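Austinol synthesis protein H (Emericella nidulans FGSC A4, PDB 5X9K) takes part, as a homodimeric member of the trt14 isomerase family, in the biosynthesis of the fungal meroterpenoids austinol and dehydroaustinol. Local coordinates at residues 50-55 against 142-147; 98-103 against 109-114. All blocks are in the same frame, centred on the assembly; numbering follows the deposited sequence.

Contact 1: residues 50-55 against 142-147; sequences SFMSPS and EDFFQF
Met52 reaches across to Phe144 with its terminal methyl group, CE, which approaches the ring obliquely, 3.8 Å from CD2 of Phe144 and 4.0 Å from its CE2. The methionine can span the gap because its chain is nearly straight beyond CG (chi2 171°, chi3 -176°). For its part, Phe144 swings its ring to the carbonyl side of its own backbone (chi1 177°), where CD2 meets the methyl. A long, flexible thioether suits this buried place beside a ring that also packs edge-to-face on Tyr130 and Phe36.

The other half is polar. Ser53 sets its small hydroxyl against the aliphatic part of Glu142, with OG 3.5 Å from CB. One water joins the two side chains, 2.9 Å from Ser53 OG and donating to Glu142 OE1 at 2.8 Å. A second donates to Glu142 O at 3.2 Å and, weakly, to Ser55 O. Glu142 and Asp143 both face Gln133, a classic beta bulge in the pairing of strands 141-148 and 122-134. The chemistry implies a small apolar touch joined to a hydrated seam, with Glu142 OE2 probably held in place by Gln133 and by a salt bridge to Arg107.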
loop_
_atom_site.group_PDB
_atom_site.type_symbol
_atom_site.label_atom_id
_atom_site.label_comp_id
_atom_site.label_asym_id
_atom_site.label_seq_id
_atom_site.Cartn_x
_atom_site.Cartn_y
_atom_site.Cartn_z
ATOM N N SER A 50 4.961 -1.841 22.252
ATOM C CA SER A 50 6.170 -1.338 22.893
ATOM C C SER A 50 7.177 -0.783 21.894
ATOM O O SER A 50 8.133 -0.115 22.303
ATOM C CB SER A 50 6.821 -2.439 23.734
ATOM O OG SER A 50 7.495 -3.368 22.910
ATOM N N PHE A 51 6.990 -1.037 20.604
ATOM C CA PHE A 51 7.845 -0.477 19.569
ATOM C C PHE A 51 7.265 0.786 18.939
ATOM O O PHE A 51 7.854 1.316 17.993
ATOM C CB PHE A 51 8.111 -1.530 18.490
ATOM C CG PHE A 51 9.385 -2.308 18.700
ATOM C CD1 PHE A 51 9.408 -3.425 19.527
ATOM C CD2 PHE A 51 10.554 -1.931 18.053
ATOM C CE1 PHE A 51 10.583 -4.150 19.717
ATOM C CE2 PHE A 51 11.733 -2.653 18.239
ATOM C CZ PHE A 51 11.744 -3.762 19.075
ATOM N N MET A 52 6.133 1.280 19.436
ATOM C CA MET A 52 5.521 2.511 18.958
ATOM C C MET A 52 5.723 3.612 19.996
ATOM O O MET A 52 5.496 3.393 21.193
ATOM C CB MET A 52 4.031 2.294 18.672
ATOM C CG MET A 52 3.796 1.206 17.651
ATOM S SD MET A 52 2.047 0.813 17.555
ATOM C CE MET A 52 1.993 -0.547 16.423
ATOM N N SER A 53 6.191 4.778 19.549
ATOM C CA SER A 53 6.319 5.898 20.466
ATOM C C SER A 53 4.932 6.343 20.941
ATOM O O SER A 53 3.920 6.062 20.291
ATOM C CB SER A 53 7.083 7.054 19.804
ATOM O OG SER A 53 6.374 7.659 18.743
ATOM N N PRO A 54 4.853 6.995 22.107
ATOM C CA PRO A 54 3.528 7.429 22.603
ATOM C C PRO A 54 2.737 8.268 21.602
ATOM O O PRO A 54 1.507 8.150 21.532
ATOM C CB PRO A 54 3.876 8.233 23.864
ATOM C CG PRO A 54 5.220 7.709 24.317
ATOM C CD PRO A 54 5.946 7.298 23.055
ATOM N N SER A 55 3.414 9.103 20.817
ATOM C CA SER A 55 2.773 9.985 19.847
ATOM C C SER A 55 2.615 9.347 18.470
ATOM O O SER A 55 2.303 10.056 17.506
ATOM C CB SER A 55 3.569 11.284 19.709
ATOM O OG SER A 55 4.883 11.018 19.233
ATOM N N GLU A 142 7.333 5.908 14.910
ATOM C CA GLU A 142 6.520 7.075 15.240
ATOM C C GLU A 142 5.485 7.411 14.180
ATOM O O GLU A 142 4.630 8.263 14.424
ATOM C CB GLU A 142 7.411 8.309 15.488
ATOM C CG GLU A 142 8.225 8.766 14.285
ATOM C CD GLU A 142 9.110 9.970 14.591
ATOM O OE1 GLU A 142 9.371 10.249 15.789
ATOM O OE2 GLU A 142 9.548 10.631 13.628
ATOM N N ASP A 143 5.533 6.771 13.018
ATOM C CA ASP A 143 4.430 6.857 12.070
ATOM C C ASP A 143 4.316 5.506 11.385
ATOM O O ASP A 143 5.295 4.999 10.836
ATOM C CB ASP A 143 4.644 7.991 11.067
ATOM C CG ASP A 143 3.349 8.396 10.357
ATOM O OD1 ASP A 143 2.822 7.597 9.551
ATOM O OD2 ASP A 143 2.846 9.511 10.621
ATOM N N PHE A 144 3.137 4.906 11.466
ATOM C CA PHE A 144 2.874 3.533 11.030
ATOM C C PHE A 144 1.788 3.635 9.961
ATOM O O PHE A 144 0.598 3.699 10.281
ATOM C CB PHE A 144 2.447 2.669 12.233
ATOM C CG PHE A 144 2.071 1.245 11.899
ATOM C CD1 PHE A 144 2.387 0.665 10.665
ATOM C CD2 PHE A 144 1.408 0.473 12.841
ATOM C CE1 PHE A 144 2.025 -0.639 10.382
ATOM C CE2 PHE A 144 1.055 -0.849 12.566
ATOM C CZ PHE A 144 1.359 -1.400 11.331
ATOM N N PHE A 145 2.217 3.681 8.696
ATOM C CA PHE A 145 1.324 3.666 7.537
ATOM C C PHE A 145 1.143 2.219 7.098
ATOM O O PHE A 145 2.120 1.476 6.973
ATOM C CB PHE A 145 1.922 4.525 6.405
ATOM C CG PHE A 145 1.260 4.365 5.034
ATOM C CD1 PHE A 145 1.503 3.250 4.235
ATOM C CD2 PHE A 145 0.479 5.385 4.511
ATOM C CE1 PHE A 145 0.924 3.137 2.944
ATOM C CE2 PHE A 145 -0.097 5.278 3.236
ATOM C CZ PHE A 145 0.126 4.151 2.460
ATOM N N GLN A 146 -0.095 1.812 6.881
ATOM C CA GLN A 146 -0.327 0.534 6.222
ATOM C C GLN A 146 -1.367 0.697 5.132
ATOM O O GLN A 146 -2.326 1.460 5.277
ATOM C CB GLN A 146 -0.751 -0.545 7.210
ATOM C CG GLN A 146 -2.143 -0.438 7.723
ATOM C CD GLN A 146 -2.450 -1.564 8.669
ATOM O OE1 GLN A 146 -2.692 -2.695 8.243
ATOM N NE2 GLN A 146 -2.413 -1.273 9.964
ATOM N N PHE A 147 -1.132 0.023 4.016
ATOM C CA PHE A 147 -2.065 -0.009 2.900
ATOM C C PHE A 147 -2.438 -1.472 2.778
ATOM O O PHE A 147 -1.588 -2.306 2.443
ATOM C CB PHE A 147 -1.444 0.548 1.619
ATOM C CG PHE A 147 -2.448 0.813 0.510
ATOM C CD1 PHE A 147 -3.080 -0.235 -0.135
ATOM C CD2 PHE A 147 -2.726 2.117 0.109
ATOM C CE1 PHE A 147 -3.990 0.006 -1.156
ATOM C CE2 PHE A 147 -3.639 2.379 -0.925
ATOM C CZ PHE A 147 -4.269 1.304 -1.556
HETATM O O HOH W 1 8.347 9.803 18.402
HETATM O O HOH W 2 3.850 11.311 14.709
#

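Contact 2: residues 98-103 against 109-114; sequences AEPVID and VVLHIE
Val101 and Val110 meet side by side on one face of a two-stranded antiparallel pairing, their CB atoms 3.8 Å apart. Both are beta-branched, a shape well matched to extended backbone. On the other face Ile102 lies against Val109, with CG2 of Ile102 4.3 Å from CG2 of Val109. Leu111 brings its CD2 branch obliquely against the ring of Pro100, 3.7 Å from Pro100 CB; chi1 of -61° sets its CG beside the backbone N, bringing that branch over.

Two backbone bonds stitch the hydrogen-bonded pair: Val101 N to Val110 O at 3.0 Å and Val110 N to Val101 O at 2.7 Å, nearly straight (168° and 162°). Proline is tolerated next to Val101 because this ladder makes no use of its nitrogen. Before residue 101 the chains part. Ala98 packs its CB 3.9 Å from His112 CB, and a water bridges the gap, donating to Ala98 O at 2.9 Å and accepting from His112 N. The histidine's NE2 is hydrogen-bonded to Glu127. At the other end, Asp103 OD2 accepts a hydrogen bond from Ile102 N and forms a salt bridge with Arg26, both of the second subunit.

Val110 also touches Val101 of the second subunit, so the face carrying Val101 and Val110 is turned toward that copy. This hairpin forms part of the mixed sheet: Val110 packs on Val129 and Ile131 of strand 122-134, while Pro100, Ile102 and Val109 lean on helix 26-38.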
loop_
_atom_site.group_PDB
_atom_site.type_symbol
_atom_site.label_atom_id
_atom_site.label_comp_id
_atom_site.label_asym_id
_atom_site.label_seq_id
_atom_site.Cartn_x
_atom_site.Cartn_y
_atom_site.Cartn_z
ATOM N N ALA A 98 11.089 -8.874 -2.419
ATOM C CA ALA A 98 10.676 -7.488 -2.188
ATOM C C ALA A 98 11.740 -6.798 -1.349
ATOM O O ALA A 98 11.715 -6.848 -0.117
ATOM C CB ALA A 98 9.315 -7.433 -1.507
ATOM N N GLU A 99 12.676 -6.131 -2.015
ATOM C CA GLU A 99 13.731 -5.432 -1.288
ATOM C C GLU A 99 13.160 -4.201 -0.578
ATOM O O GLU A 99 12.356 -3.464 -1.164
ATOM C CB GLU A 99 14.865 -5.036 -2.228
ATOM C CG GLU A 99 16.065 -5.978 -2.121
ATOM C CD GLU A 99 17.050 -5.836 -3.270
ATOM O OE1 GLU A 99 17.776 -4.818 -3.319
ATOM O OE2 GLU A 99 17.095 -6.751 -4.125
ATOM N N PRO A 100 13.528 -3.974 0.680
ATOM C CA PRO A 100 13.035 -2.777 1.377
ATOM C C PRO A 100 13.456 -1.502 0.671
ATOM O O PRO A 100 14.559 -1.394 0.131
ATOM C CB PRO A 100 13.687 -2.891 2.763
ATOM C CG PRO A 100 13.919 -4.372 2.932
ATOM C CD PRO A 100 14.304 -4.849 1.563
ATOM N N VAL A 101 12.556 -0.530 0.678
ATOM C CA VAL A 101 12.813 0.807 0.165
ATOM C C VAL A 101 13.047 1.718 1.362
ATOM O O VAL A 101 12.168 1.859 2.228
ATOM C CB VAL A 101 11.641 1.304 -0.693
ATOM C CG1 VAL A 101 11.901 2.706 -1.163
ATOM C CG2 VAL A 101 11.447 0.357 -1.878
ATOM N N ILE A 102 14.229 2.325 1.435
ATOM C CA ILE A 102 14.633 3.057 2.627
ATOM C C ILE A 102 14.935 4.494 2.247
ATOM O O ILE A 102 15.787 4.753 1.387
ATOM C CB ILE A 102 15.844 2.411 3.321
ATOM C CG1 ILE A 102 15.558 0.928 3.590
ATOM C CG2 ILE A 102 16.151 3.167 4.638
ATOM C CD1 ILE A 102 16.706 0.181 4.255
ATOM N N ASP A 103 14.240 5.421 2.897
ATOM C CA ASP A 103 14.473 6.855 2.779
ATOM C C ASP A 103 15.239 7.249 4.042
ATOM O O ASP A 103 14.651 7.592 5.071
ATOM C CB ASP A 103 13.150 7.599 2.649
ATOM C CG ASP A 103 13.315 9.071 2.334
ATOM O OD1 ASP A 103 14.400 9.647 2.613
ATOM O OD2 ASP A 103 12.332 9.663 1.820
ATOM N N VAL A 109 11.075 3.381 6.183
ATOM C CA VAL A 109 11.312 2.083 5.580
ATOM C C VAL A 109 9.999 1.626 4.974
ATOM O O VAL A 109 8.974 1.597 5.666
ATOM C CB VAL A 109 11.811 1.050 6.600
ATOM C CG1 VAL A 109 11.966 -0.289 5.927
ATOM C CG2 VAL A 109 13.139 1.519 7.279
ATOM N N VAL A 110 10.030 1.268 3.699
ATOM C CA VAL A 110 8.844 0.809 2.977
ATOM C C VAL A 110 8.987 -0.685 2.731
ATOM O O VAL A 110 10.011 -1.136 2.197
ATOM C CB VAL A 110 8.656 1.560 1.650
ATOM C CG1 VAL A 110 7.360 1.098 0.976
ATOM C CG2 VAL A 110 8.592 3.054 1.904
ATOM N N LEU A 111 7.955 -1.451 3.098
ATOM C CA LEU A 111 8.009 -2.906 3.031
ATOM C C LEU A 111 6.755 -3.453 2.377
ATOM O O LEU A 111 5.645 -3.031 2.706
ATOM C CB LEU A 111 8.136 -3.520 4.421
ATOM C CG LEU A 111 9.381 -3.145 5.219
ATOM C CD1 LEU A 111 9.240 -3.580 6.663
ATOM C CD2 LEU A 111 10.609 -3.792 4.582
ATOM N N HIS A 112 6.939 -4.412 1.471
ATOM C CA HIS A 112 5.833 -5.206 0.953
ATOM C C HIS A 112 5.708 -6.443 1.844
ATOM O O HIS A 112 6.568 -7.332 1.818
ATOM C CB HIS A 112 6.078 -5.551 -0.517
ATOM C CG HIS A 112 4.920 -6.220 -1.175
ATOM N ND1 HIS A 112 5.003 -6.776 -2.433
ATOM C CD2 HIS A 112 3.647 -6.413 -0.756
ATOM C CE1 HIS A 112 3.836 -7.301 -2.752
ATOM N NE2 HIS A 112 2.994 -7.091 -1.754
ATOM N N ILE A 113 4.637 -6.493 2.642
ATOM C CA ILE A 113 4.474 -7.444 3.736
ATOM C C ILE A 113 3.407 -8.473 3.391
ATOM O O ILE A 113 2.360 -8.129 2.830
ATOM C CB ILE A 113 4.079 -6.700 5.026
ATOM C CG1 ILE A 113 5.199 -5.764 5.461
ATOM C CG2 ILE A 113 3.685 -7.690 6.141
ATOM C CD1 ILE A 113 6.326 -6.485 6.093
ATOM N N GLU A 114 3.650 -9.722 3.790
ATOM C CA GLU A 114 2.646 -10.783 3.792
ATOM C C GLU A 114 2.314 -11.149 5.231
ATOM O O GLU A 114 3.215 -11.353 6.048
ATOM C CB GLU A 114 3.170 -12.016 3.056
ATOM C CG GLU A 114 3.270 -11.859 1.553
ATOM C CD GLU A 114 3.855 -13.096 0.903
ATOM O OE1 GLU A 114 4.646 -13.794 1.576
ATOM O OE2 GLU A 114 3.513 -13.370 -0.269
HETATM O O HOH W 3 9.786 -4.983 0.927
#

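From the N terminus, the chain runs through helix 26-38 and reaches residues 50-55, the first half of contact 1. Its partner, 142-147, arrives only after 86 residues, so this contact closes a long loop that takes in much of the sheet. Contact 2 lies wholly within that loop and is local, a hairpin with just five residues between 98-103 and 109-114. The two contacts do not touch: their centres are 16 Å apart and their nearest atoms about 7 Å. Strand 122-134 joins them, pairing with 108-119 at one side and 141-148 at the other, and both contacts also reach the second subunit.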